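Glyoxalase/bleomycin resisance protein/dioxygenase (Streptomyces sp. CB03234, PDB 5UJP) binds calcium and can bind riboflavin, and is a member of the glyoxalase/bleomycin resistance/dioxygenase superfamily with a possible but unproven dioxygenase activity. Local coordinates at residues Lys14-Tyr19 and Phe25-Asp30; Gly36-Val41 and Val53-Thr58; Thr48-Val53 and Arg65-Arg70; Gln99-Phe102 and Asn108-Gly111. All blocks are in the same frame, centred on the assembly; numbering follows the deposited sequence. Where two conformers were deposited one is given.

Contact 1 of 4, residues Lys14-Tyr19 and Phe25-Asp30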
loop_
_atom_site.group_PDB
_atom_site.type_symbol
_atom_site.label_atom_id
_atom_site.label_comp_id
_atom_site.label_asym_id
_atom_site.label_seq_id
_atom_site.Cartn_x
_atom_site.Cartn_y
_atom_site.Cartn_z
ATOM N N LYS A 14 19.625 6.773 -2.216
ATOM C CA LYS A 14 19.317 7.478 -0.969
ATOM C C LYS A 14 18.130 6.837 -0.263
ATOM O O LYS A 14 18.091 6.807 0.968
ATOM C CB LYS A 14 19.021 8.965 -1.242
ATOM C CG LYS A 14 20.249 9.740 -1.803
ATOM C CD LYS A 14 19.975 11.206 -2.055
ATOM C CE LYS A 14 21.210 11.964 -2.566
ATOM N NZ LYS A 14 20.867 13.352 -2.943
ATOM N N ALA A 15 17.159 6.325 -1.008
ATOM C CA ALA A 15 16.032 5.645 -0.383
ATOM C C ALA A 15 16.482 4.349 0.277
ATOM O O ALA A 15 16.009 4.003 1.365
ATOM C CB ALA A 15 14.938 5.389 -1.421
ATOM N N LYS A 16 17.384 3.613 -0.364
ATOM C CA LYS A 16 17.913 2.415 0.290
ATOM C C LYS A 16 18.604 2.743 1.612
ATOM O O LYS A 16 18.388 2.059 2.632
ATOM C CB LYS A 16 18.889 1.703 -0.631
ATOM C CG LYS A 16 19.470 0.438 -0.074
ATOM C CD LYS A 16 20.367 -0.246 -1.109
ATOM C CE LYS A 16 20.893 -1.600 -0.636
ATOM N NZ LYS A 16 21.912 -2.186 -1.605
ATOM N N ASP A 17 19.469 3.764 1.613
ATOM C CA ASP A 17 20.106 4.198 2.861
ATOM C C ASP A 17 19.056 4.460 3.929
ATOM O O ASP A 17 19.196 4.038 5.079
ATOM C CB ASP A 17 20.870 5.504 2.641
ATOM C CG ASP A 17 22.116 5.350 1.773
ATOM O OD1 ASP A 17 22.655 4.236 1.596
ATOM O OD2 ASP A 17 22.542 6.393 1.250
ATOM N N PHE A 18 18.002 5.199 3.573
ATOM C CA PHE A 18 16.991 5.575 4.562
ATOM C C PHE A 18 16.226 4.361 5.079
ATOM O O PHE A 18 16.142 4.143 6.298
ATOM C CB PHE A 18 16.031 6.604 3.978
ATOM C CG PHE A 18 14.979 7.060 4.969
ATOM C CD1 PHE A 18 15.307 7.991 5.942
ATOM C CD2 PHE A 18 13.682 6.545 4.932
ATOM C CE1 PHE A 18 14.346 8.387 6.868
ATOM C CE2 PHE A 18 12.727 6.952 5.844
ATOM C CZ PHE A 18 13.062 7.886 6.806
ATOM N N TYR A 19 15.635 3.564 4.175
ATOM C CA TYR A 19 14.735 2.504 4.639
ATOM C C TYR A 19 15.504 1.359 5.280
ATOM O O TYR A 19 15.044 0.789 6.267
ATOM C CB TYR A 19 13.836 1.969 3.513
ATOM C CG TYR A 19 12.730 2.943 3.191
ATOM C CD1 TYR A 19 11.494 2.880 3.862
ATOM C CD2 TYR A 19 12.903 3.916 2.217
ATOM C CE1 TYR A 19 10.501 3.759 3.601
ATOM C CE2 TYR A 19 11.872 4.831 1.927
ATOM C CZ TYR A 19 10.675 4.744 2.622
ATOM O OH TYR A 19 9.633 5.650 2.357
ATOM N N PHE A 25 14.364 -1.384 8.177
ATOM C CA PHE A 25 13.668 -2.464 7.477
ATOM C C PHE A 25 14.693 -3.409 6.846
ATOM O O PHE A 25 15.817 -3.012 6.536
ATOM C CB PHE A 25 12.807 -1.878 6.367
ATOM C CG PHE A 25 11.580 -1.140 6.864
ATOM C CD1 PHE A 25 11.224 -1.193 8.209
ATOM C CD2 PHE A 25 10.781 -0.418 6.014
ATOM C CE1 PHE A 25 10.071 -0.516 8.688
ATOM C CE2 PHE A 25 9.604 0.266 6.504
ATOM C CZ PHE A 25 9.288 0.214 7.828
ATOM N N ASP A 26 14.329 -4.678 6.706
ATOM C CA ASP A 26 15.231 -5.632 6.081
ATOM C C ASP A 26 15.227 -5.459 4.569
ATOM O O ASP A 26 14.188 -5.200 3.951
ATOM C CB ASP A 26 14.777 -7.070 6.340
ATOM C CG ASP A 26 14.857 -7.479 7.778
ATOM O OD1 ASP A 26 15.727 -6.956 8.498
ATOM O OD2 ASP A 26 14.030 -8.341 8.157
ATOM N N LEU A 27 16.389 -5.661 3.964
ATOM C CA LEU A 27 16.524 -5.653 2.514
ATOM C C LEU A 27 16.162 -7.032 2.001
ATOM O O LEU A 27 16.796 -8.023 2.378
ATOM C CB LEU A 27 17.957 -5.301 2.101
ATOM C CG LEU A 27 18.238 -5.190 0.596
ATOM C CD1 LEU A 27 17.467 -4.045 -0.052
ATOM C CD2 LEU A 27 19.756 -4.965 0.357
ATOM N N LEU A 28 15.135 -7.098 1.142
ATOM C CA LEU A 28 14.752 -8.366 0.543
ATOM C C LEU A 28 15.332 -8.573 -0.847
ATOM O O LEU A 28 15.550 -9.723 -1.247
ATOM C CB LEU A 28 13.225 -8.492 0.461
ATOM C CG LEU A 28 12.479 -8.423 1.793
ATOM C CD1 LEU A 28 10.994 -8.677 1.593
ATOM C CD2 LEU A 28 13.113 -9.379 2.824
ATOM N N ALA A 29 15.541 -7.508 -1.614
ATOM C CA ALA A 29 16.063 -7.682 -2.958
ATOM C C ALA A 29 16.572 -6.340 -3.444
ATOM O O ALA A 29 16.056 -5.293 -3.042
ATOM C CB ALA A 29 14.953 -8.127 -3.914
ATOM N N ASP A 30 17.612 -6.390 -4.283
ATOM C CA ASP A 30 18.159 -5.212 -4.956
ATOM C C ASP A 30 18.782 -5.728 -6.247
ATOM O O ASP A 30 19.949 -6.111 -6.267
ATOM C CB ASP A 30 19.203 -4.535 -4.084
ATOM C CG ASP A 30 19.682 -3.216 -4.666
ATOM O OD1 ASP A 30 19.270 -2.900 -5.809
ATOM O OD2 ASP A 30 20.439 -2.493 -3.987
#

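Contact 2 of 4, residues Gly36-Val41 and Val53-Thr58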
loop_
_atom_site.group_PDB
_atom_site.type_symbol
_atom_site.label_atom_id
_atom_site.label_comp_id
_atom_site.label_asym_id
_atom_site.label_seq_id
_atom_site.Cartn_x
_atom_site.Cartn_y
_atom_site.Cartn_z
ATOM N N GLY A 36 12.951 -1.174 -13.967
ATOM C CA GLY A 36 13.999 -0.429 -13.307
ATOM C C GLY A 36 14.623 -1.287 -12.223
ATOM O O GLY A 36 14.386 -2.486 -12.154
ATOM N N ARG A 37 15.394 -0.631 -11.377
ATOM C CA ARG A 37 16.004 -1.298 -10.230
ATOM C C ARG A 37 14.926 -1.736 -9.248
ATOM O O ARG A 37 14.163 -0.901 -8.750
ATOM C CB ARG A 37 16.974 -0.319 -9.586
ATOM C CG ARG A 37 17.667 -0.842 -8.354
ATOM C CD ARG A 37 18.593 0.253 -7.785
ATOM N NE ARG A 37 19.285 -0.162 -6.580
ATOM C CZ ARG A 37 20.103 0.635 -5.911
ATOM N NH1 ARG A 37 20.324 1.877 -6.343
ATOM N NH2 ARG A 37 20.702 0.205 -4.815
ATOM N N TRP A 38 14.838 -3.049 -8.999
ATOM C CA TRP A 38 13.855 -3.603 -8.073
ATOM C C TRP A 38 14.489 -3.628 -6.687
ATOM O O TRP A 38 15.384 -4.440 -6.416
ATOM C CB TRP A 38 13.399 -5.002 -8.516
ATOM C CG TRP A 38 12.348 -5.590 -7.590
ATOM C CD1 TRP A 38 12.556 -6.333 -6.441
ATOM C CD2 TRP A 38 10.918 -5.427 -7.701
ATOM N NE1 TRP A 38 11.343 -6.680 -5.880
ATOM C CE2 TRP A 38 10.328 -6.118 -6.614
ATOM C CE3 TRP A 38 10.087 -4.769 -8.611
ATOM C CZ2 TRP A 38 8.947 -6.171 -6.427
ATOM C CZ3 TRP A 38 8.716 -4.843 -8.437
ATOM C CH2 TRP A 38 8.161 -5.529 -7.336
ATOM N N LEU A 39 14.025 -2.734 -5.820
ATOM C CA LEU A 39 14.610 -2.496 -4.502
ATOM C C LEU A 39 13.476 -2.688 -3.503
ATOM O O LEU A 39 12.563 -1.854 -3.431
ATOM C CB LEU A 39 15.161 -1.073 -4.460
ATOM C CG LEU A 39 15.766 -0.610 -3.124
ATOM C CD1 LEU A 39 16.879 -1.555 -2.611
ATOM C CD2 LEU A 39 16.260 0.854 -3.259
ATOM N N GLN A 40 13.522 -3.795 -2.759
ATOM C CA GLN A 40 12.394 -4.238 -1.954
ATOM C C GLN A 40 12.823 -4.415 -0.503
ATOM O O GLN A 40 13.838 -5.063 -0.234
ATOM C CB GLN A 40 11.836 -5.548 -2.517
ATOM C CG GLN A 40 10.581 -6.046 -1.806
ATOM C CD GLN A 40 10.046 -7.306 -2.440
ATOM O OE1 GLN A 40 10.600 -7.810 -3.416
ATOM N NE2 GLN A 40 9.012 -7.844 -1.865
ATOM N N VAL A 41 12.037 -3.858 0.425
ATOM C CA VAL A 41 12.323 -3.899 1.860
ATOM C C VAL A 41 11.075 -4.320 2.622
ATOM O O VAL A 41 9.951 -4.240 2.129
ATOM C CB VAL A 41 12.870 -2.559 2.390
ATOM C CG1 VAL A 41 14.079 -2.178 1.568
ATOM C CG2 VAL A 41 11.808 -1.483 2.377
ATOM N N VAL A 53 10.437 2.690 -5.762
ATOM C CA VAL A 53 10.358 2.752 -7.215
ATOM C C VAL A 53 10.500 4.189 -7.714
ATOM O O VAL A 53 10.240 5.169 -7.016
ATOM C CB VAL A 53 9.068 2.127 -7.794
ATOM C CG1 VAL A 53 8.818 0.729 -7.220
ATOM C CG2 VAL A 53 7.854 3.029 -7.522
ATOM N N ASP A 54 10.868 4.307 -8.991
ATOM C CA ASP A 54 10.945 5.628 -9.594
ATOM C C ASP A 54 10.294 5.696 -10.964
ATOM O O ASP A 54 10.560 6.655 -11.707
ATOM C CB ASP A 54 12.385 6.188 -9.596
ATOM C CG ASP A 54 13.350 5.323 -10.413
ATOM O OD1 ASP A 54 12.944 4.263 -10.923
ATOM O OD2 ASP A 54 14.551 5.691 -10.519
ATOM N N TRP A 55 9.457 4.716 -11.313
ATOM C CA TRP A 55 8.949 4.573 -12.674
ATOM C C TRP A 55 7.432 4.725 -12.826
ATOM O O TRP A 55 6.904 4.415 -13.898
ATOM C CB TRP A 55 9.393 3.232 -13.265
ATOM C CG TRP A 55 9.007 2.039 -12.443
ATOM C CD1 TRP A 55 7.780 1.427 -12.383
ATOM C CD2 TRP A 55 9.887 1.266 -11.623
ATOM N NE1 TRP A 55 7.840 0.334 -11.513
ATOM C CE2 TRP A 55 9.128 0.220 -11.047
ATOM C CE3 TRP A 55 11.251 1.369 -11.305
ATOM C CZ2 TRP A 55 9.692 -0.727 -10.192
ATOM C CZ3 TRP A 55 11.795 0.445 -10.448
ATOM C CH2 TRP A 55 11.015 -0.582 -9.886
ATOM N N PHE A 56 6.729 5.233 -11.820
ATOM C CA PHE A 56 5.290 5.480 -11.887
ATOM C C PHE A 56 5.055 6.981 -11.787
ATOM O O PHE A 56 4.865 7.516 -10.678
ATOM C CB PHE A 56 4.578 4.749 -10.744
ATOM C CG PHE A 56 4.511 3.249 -10.916
ATOM C CD1 PHE A 56 4.094 2.693 -12.122
ATOM C CD2 PHE A 56 4.848 2.383 -9.873
ATOM C CE1 PHE A 56 4.037 1.303 -12.285
ATOM C CE2 PHE A 56 4.769 0.992 -10.038
ATOM C CZ PHE A 56 4.373 0.455 -11.240
ATOM N N PRO A 57 5.071 7.715 -12.907
ATOM C CA PRO A 57 5.014 9.185 -12.843
ATOM C C PRO A 57 3.689 9.752 -12.369
ATOM O O PRO A 57 3.646 10.932 -11.988
ATOM C CB PRO A 57 5.372 9.638 -14.268
ATOM C CG PRO A 57 5.855 8.425 -14.951
ATOM C CD PRO A 57 5.331 7.229 -14.273
ATOM N N THR A 58 2.606 8.972 -12.386
ATOM C CA THR A 58 1.374 9.396 -11.708
ATOM C C THR A 58 1.528 9.518 -10.199
ATOM O O THR A 58 0.679 10.150 -9.559
ATOM C CB THR A 58 0.205 8.461 -12.054
ATOM O OG1 THR A 58 0.475 7.144 -11.568
ATOM C CG2 THR A 58 -0.017 8.444 -13.556
HETATM O O HOH W 1 15.002 2.205 -11.374
#

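Contact 3 of 4, residues Thr48-Val53 and Arg65-Arg70. With CA (calcium ion), chain C.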
loop_
_atom_site.group_PDB
_atom_site.type_symbol
_atom_site.label_atom_id
_atom_site.label_comp_id
_atom_site.label_asym_id
_atom_site.label_seq_id
_atom_site.Cartn_x
_atom_site.Cartn_y
_atom_site.Cartn_z
ATOM N N THR A 48 4.304 -7.607 4.903
ATOM C CA THR A 48 4.069 -6.478 4.020
ATOM C C THR A 48 5.420 -5.907 3.615
ATOM O O THR A 48 6.259 -5.634 4.479
ATOM C CB THR A 48 3.287 -5.401 4.762
ATOM O OG1 THR A 48 2.111 -5.957 5.324
ATOM C CG2 THR A 48 2.953 -4.257 3.803
ATOM N N SER A 49 5.634 -5.728 2.316
ATOM C CA SER A 49 6.891 -5.207 1.816
ATOM C C SER A 49 6.663 -3.943 1.000
ATOM O O SER A 49 5.574 -3.716 0.471
ATOM C CB SER A 49 7.717 -6.234 0.995
ATOM O OG SER A 49 6.982 -6.669 -0.141
ATOM N N LEU A 50 7.695 -3.094 0.950
ATOM C CA LEU A 50 7.697 -1.847 0.190
ATOM C C LEU A 50 8.726 -1.996 -0.918
ATOM O O LEU A 50 9.846 -2.447 -0.674
ATOM C CB LEU A 50 8.070 -0.637 1.081
ATOM C CG LEU A 50 7.287 -0.471 2.383
ATOM C CD1 LEU A 50 7.786 0.742 3.194
ATOM C CD2 LEU A 50 5.807 -0.318 2.053
ATOM N N VAL A 51 8.360 -1.594 -2.123
ATOM C CA VAL A 51 9.289 -1.513 -3.232
ATOM C C VAL A 51 9.523 -0.040 -3.500
ATOM O O VAL A 51 8.576 0.741 -3.672
ATOM C CB VAL A 51 8.757 -2.240 -4.478
ATOM C CG1 VAL A 51 9.855 -2.321 -5.547
ATOM C CG2 VAL A 51 8.284 -3.618 -4.093
ATOM N N LEU A 52 10.795 0.341 -3.588
ATOM C CA LEU A 52 11.174 1.742 -3.651
ATOM C C LEU A 52 11.419 2.053 -5.119
ATOM O O LEU A 52 12.476 1.712 -5.665
ATOM C CB LEU A 52 12.429 1.974 -2.802
ATOM C CG LEU A 52 12.328 1.440 -1.367
ATOM C CD1 LEU A 52 13.638 1.705 -0.587
ATOM C CD2 LEU A 52 11.140 2.066 -0.598
ATOM N N VAL A 53 10.437 2.690 -5.762
ATOM C CA VAL A 53 10.358 2.752 -7.215
ATOM C C VAL A 53 10.500 4.189 -7.714
ATOM O O VAL A 53 10.240 5.169 -7.016
ATOM C CB VAL A 53 9.068 2.127 -7.794
ATOM C CG1 VAL A 53 8.818 0.729 -7.220
ATOM C CG2 VAL A 53 7.854 3.029 -7.522
ATOM N N ARG A 65 0.792 8.886 0.972
ATOM C CA ARG A 65 0.148 9.199 2.236
ATOM C C ARG A 65 -0.769 8.047 2.602
ATOM O O ARG A 65 -1.157 7.248 1.748
ATOM C CB ARG A 65 -0.746 10.450 2.116
ATOM C CG ARG A 65 -0.010 11.727 1.639
ATOM C CD ARG A 65 0.859 12.352 2.703
ATOM N NE ARG A 65 1.462 13.614 2.237
ATOM C CZ ARG A 65 2.584 13.711 1.510
ATOM N NH1 ARG A 65 3.211 12.609 1.083
ATOM N NH2 ARG A 65 3.003 14.909 1.112
ATOM N N GLY A 66 -1.229 8.038 3.867
ATOM C CA GLY A 66 -2.313 7.144 4.235
ATOM C C GLY A 66 -1.920 5.677 4.351
ATOM O O GLY A 66 -2.793 4.804 4.232
ATOM N N LEU A 67 -0.637 5.379 4.551
ATOM C CA LEU A 67 -0.150 4.010 4.728
ATOM C C LEU A 67 0.159 3.756 6.211
ATOM O O LEU A 67 0.853 4.557 6.851
ATOM C CB LEU A 67 1.120 3.826 3.879
ATOM C CG LEU A 67 1.731 2.435 3.770
ATOM C CD1 LEU A 67 2.139 2.167 2.340
ATOM C CD2 LEU A 67 2.901 2.436 4.646
ATOM N N LEU A 68 -0.350 2.639 6.764
ATOM C CA LEU A 68 -0.044 2.228 8.137
ATOM C C LEU A 68 0.494 0.798 8.138
ATOM O O LEU A 68 -0.089 -0.101 7.531
ATOM C CB LEU A 68 -1.302 2.258 9.030
ATOM C CG LEU A 68 -1.928 3.556 9.447
ATOM C CD1 LEU A 68 -3.194 3.179 10.195
ATOM C CD2 LEU A 68 -0.967 4.325 10.347
ATOM N N LEU A 69 1.606 0.591 8.836
ATOM C CA LEU A 69 2.179 -0.730 9.055
ATOM C C LEU A 69 2.138 -1.073 10.530
ATOM O O LEU A 69 2.366 -0.236 11.387
ATOM C CB LEU A 69 3.656 -0.773 8.595
ATOM C CG LEU A 69 3.903 -0.359 7.148
ATOM C CD1 LEU A 69 5.396 -0.309 6.876
ATOM C CD2 LEU A 69 3.227 -1.364 6.225
ATOM N N ARG A 70 1.849 -2.310 10.836
ATOM C CA ARG A 70 1.820 -2.740 12.228
ATOM C C ARG A 70 3.208 -2.667 12.834
ATOM O O ARG A 70 4.210 -2.933 12.166
ATOM C CB ARG A 70 1.329 -4.191 12.294
ATOM C CG ARG A 70 1.279 -4.742 13.777
ATOM C CD ARG A 70 1.049 -6.207 13.837
HETATM CA CA CA C . -0.046 -7.836 5.376
#

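Contact 4 of 4, residues Gln99-Phe102 and Asn108-Gly111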
loop_
_atom_site.group_PDB
_atom_site.type_symbol
_atom_site.label_atom_id
_atom_site.label_comp_id
_atom_site.label_asym_id
_atom_site.label_seq_id
_atom_site.Cartn_x
_atom_site.Cartn_y
_atom_site.Cartn_z
ATOM N N GLN A 99 -0.402 5.269 17.371
ATOM C CA GLN A 99 0.184 5.416 16.041
ATOM C C GLN A 99 1.136 6.594 15.951
ATOM O O GLN A 99 1.088 7.527 16.736
ATOM C CB GLN A 99 -0.866 5.506 14.925
ATOM C CG GLN A 99 -1.632 6.747 14.891
ATOM C CD GLN A 99 -2.638 6.748 13.709
ATOM O OE1 GLN A 99 -2.635 7.639 12.865
ATOM N NE2 GLN A 99 -3.448 5.720 13.635
ATOM N N ALA A 100 1.997 6.539 14.942
ATOM C CA ALA A 100 2.894 7.645 14.685
ATOM C C ALA A 100 3.197 7.685 13.204
ATOM O O ALA A 100 3.018 6.696 12.487
ATOM C CB ALA A 100 4.217 7.460 15.422
HETATM N N MSE A 101 3.651 8.857 12.724
HETATM C CA MSE A 101 3.980 9.028 11.311
HETATM C C MSE A 101 5.388 9.563 11.207
HETATM O O MSE A 101 5.822 10.344 12.059
HETATM C CB MSE A 101 3.016 10.044 10.686
HETATM C CG MSE A 101 1.613 9.990 11.261
HETATM SE SE MSE A 101 0.708 8.283 10.921
HETATM C CE MSE A 101 0.568 8.418 8.986
ATOM N N PHE A 102 6.106 9.162 10.179
ATOM C CA PHE A 102 7.373 9.764 9.869
ATOM C C PHE A 102 7.517 9.913 8.359
ATOM O O PHE A 102 6.803 9.278 7.574
ATOM C CB PHE A 102 8.543 8.966 10.447
ATOM C CG PHE A 102 8.708 7.554 9.882
ATOM C CD1 PHE A 102 8.037 6.472 10.434
ATOM C CD2 PHE A 102 9.629 7.311 8.843
ATOM C CE1 PHE A 102 8.231 5.184 9.956
ATOM C CE2 PHE A 102 9.820 6.028 8.358
ATOM C CZ PHE A 102 9.095 4.950 8.899
ATOM N N ASN A 108 7.503 11.115 1.445
ATOM C CA ASN A 108 6.514 10.050 1.638
ATOM C C ASN A 108 6.281 9.858 3.123
ATOM O O ASN A 108 7.229 9.846 3.906
ATOM C CB ASN A 108 7.043 8.733 1.056
ATOM C CG ASN A 108 7.214 8.777 -0.428
ATOM O OD1 ASN A 108 6.231 9.030 -1.152
ATOM N ND2 ASN A 108 8.426 8.492 -0.912
ATOM N N VAL A 109 5.026 9.707 3.520
ATOM C CA VAL A 109 4.687 9.546 4.932
ATOM C C VAL A 109 4.418 8.071 5.192
ATOM O O VAL A 109 3.543 7.453 4.545
ATOM C CB VAL A 109 3.446 10.373 5.315
ATOM C CG1 VAL A 109 3.115 10.192 6.807
ATOM C CG2 VAL A 109 3.679 11.852 5.029
ATOM N N ILE A 110 5.148 7.515 6.145
ATOM C CA ILE A 110 5.003 6.121 6.572
ATOM C C ILE A 110 4.356 6.161 7.949
ATOM O O ILE A 110 4.848 6.861 8.836
ATOM C CB ILE A 110 6.365 5.399 6.643
ATOM C CG1 ILE A 110 7.141 5.595 5.317
ATOM C CG2 ILE A 110 6.165 3.953 7.104
ATOM C CD1 ILE A 110 6.470 4.955 4.107
ATOM N N GLY A 111 3.240 5.460 8.122
ATOM C CA GLY A 111 2.581 5.357 9.415
ATOM C C GLY A 111 2.892 4.035 10.094
ATOM O O GLY A 111 3.043 3.005 9.441
#

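Contact 1 of 4, residues Lys14-Tyr19 and Phe25-Asp30
Lys16 and Asp30 form the charged link between helix 12-23 and strand 26-30. The lysine chain is extended throughout, with CG anti to the backbone N (chi1 -179°), and this reach delivers NZ to within 2.8 Å of Asp30 OD2. The ammonium group meets the anti lone pair of that oxygen, on the side away from OD1, and the two side chains cross at about a right angle. Asp30 OD2 has a second positive partner in Arg37, so one carboxylate oxygen ties helix, edge strand and neighbouring strand together.

Helix 12-23 here forms the connection of a beta-alpha-beta crossover, joining strand 3-8 to strand 26-30, the two outermost strands of their sheet within this chain. Where the helix gives way to the strand, Phe25 N donates to Tyr19 O at 3.0 Å, in a rather bent bond (143° at the hydrogen).

Apolar packing flanks both polar links. The Tyr19 and Phe25 side chains lie side by side and point the same way, with Phe25 CD2 at the edge of the tyrosine ring, 4.0 Å from Tyr19 CD1; the tyrosine hydroxyl is bonded to Asp104. Nearer the surface, Leu27 CD2 rests 3.7 Å from Lys16 CE, against the aliphatic part of the lysine.

Contact 2 of 4, residues Gly36-Val41 and Val53-Thr58
The loop that follows strand 48-53 folds back on the start of strand 37-42 through Trp55, whose indole lies against Gly36 and Arg37. Val53 CB sits over the centre of one indole face, 3.7 Å above the plane, while Gly36 N lies over the opposite face, 4.0 Å above it and displaced toward the rim. Gly36 presents only backbone to the ring, and its CA comes to 3.7 Å from Trp55 CZ3. With chi1 at 55°, Trp55 holds CG between its backbone N and carbonyl carbon, and the indole projects toward the strand.

At the ring edge, Arg37 O approaches Trp55 CZ3 to 3.2 Å; this carbonyl oxygen has its hydrogen bond from Gln12. A water in the plane of the indole accepts from Arg37 N and donates to Asp54 OD1, bridging strand and loop. Strand 37-42 is an inner strand of a four-stranded sheet of the vicinal oxygen chelate fold, and the contact lies at its end. The side chain of Trp38 comes close to that of Gln31, which binds riboflavin in another structure of this protein, though none is bound here. Trp38 meets Trp55 loosely, CE3 to CZ2 at 4.4 Å. Its rotation is fixed by a bond from NE1 to Gln40 OE1 (2.8 Å, 160° at the hydrogen); the amide oxygen lies in the indole plane, whereas NE1 sits above the carbonyl plane of the amide.

Contact 3 of 4, residues Thr48-Val53 and Arg65-Arg70
A calcium site at the dimer interface stands at one end of this contact, where Thr48 and Leu69 bring together strand 48-53 and strand 67-70, one from each of the two four-stranded sheets of the vicinal oxygen chelate fold. The strands do not pair with each other. They meet through side chains that point into the space between them, burying a modest 138 Å² in all.

Thr48 has a double role. Its OG1 lies beside the backbone N (chi1 -53°) and reaches the calcium ion at 2.9 Å, a long distance for a calcium ligand. Asp47 and the carbonyl oxygen of Ser1 bind the same ion, as do Ser1 O and Thr48 OG1 of the second subunit, so the metal is shared between the chains. The same torsion sets CG2 anti to the backbone N and turns it inward as the apolar branch, where it meets a methyl of Leu69.

Two residues along the strand, Leu50 joins the same apolar layer, and its neighbours include Tyr19, Phe25 and Val7. Leu67 and Leu69 both point toward strand 48-53. Between them, Leu68 packs on Leu4 of the second subunit, and Leu68 and Leu69 pair antiparallel with a strand of that subunit, carrying the sheet across the interface. Just before Leu67, Gly66 O accepts a hydrogen bond from Ser6 OG of the second subunit.

Of the two methyl contacts, Leu50 CD2 to Leu67 CD1 is the looser at 4.4 Å; the Thr48 and Leu69 side chains cross obliquely, with Thr48 CG2 3.8 Å from Leu69 CD2.

Contact 4 of 4, residues Gln99-Phe102 and Asn108-Gly111
Phe102 and Ile110 satisfy each other's backbone in the hairpin formed by strands 97-103 and 109-113. Phe102 N donates to Ile110 O at 2.9 Å and Ile110 N donates to Phe102 O at 2.8 Å, both close to straight. This is an antiparallel hydrogen-bonded pair; the next, Met101 with Gly111, is non-hydrogen-bonded, and its outward-facing groups turn to the strands on the outer sides of the hairpin. There the Met101 backbone is hydrogen-bonded to that of Asp89, and the Gly111 backbone to that of Leu67.

Three CA-H...O contacts supplement the conventional bonds. Gly111 CA approaches Ala100 O, Met101 CA approaches Ile110 O, and Val109 CA approaches Phe102 O, each at 3.4 Å. Ile110 O and Phe102 O thus each take one N-H and one CA-H.

The side-chain amide of Asn108, buried at the start of the second strand, is also well supplied: ND2 gives bonds to Asp104 OD2 and Pro8 O, and OD1 accepts from Leu64 N.

On one face of the sheet, chi1 of 64° folds the Phe102 ring over toward its partner strand, where Ile110 CB makes a CH-pi contact 3.9 Å from the ring centroid and 21° off the normal. On the other face, the bent chain of selenomethionine Met101 curls back across the hairpin, and its CE touches Val109 CG1 at 3.8 Å and lies over Gly111.

Phe102 extends to Leu81 of helix 74-83 and to Phe18 and Val23 of helix 12-23, Ile110 meets Tyr19 of that helix, and strands 88-94 and 67-70 flank the hairpin within the sheet.

Overall arrangement
From the N terminus, contact 1 closes first, joining helix 12-23 to the strand that follows it, before contact 2 opens. Contact 2 links strand 37-42 with the loop beyond strand 48-53, and contact 3 starts inside that span, so the two cross and share Val53. Contact 3 then spans from the first sheet to the second, beside the dimer interface. Last comes contact 4, a local hairpin in the second sheet, whose strand 109-113 is paired with strand 67-70 of contact 3. Contacts 1, 2 and 3 all reach the first sheet; contacts 2 and 4 lie on opposite sides of the chain's centre, their own centres about 20 Å apart.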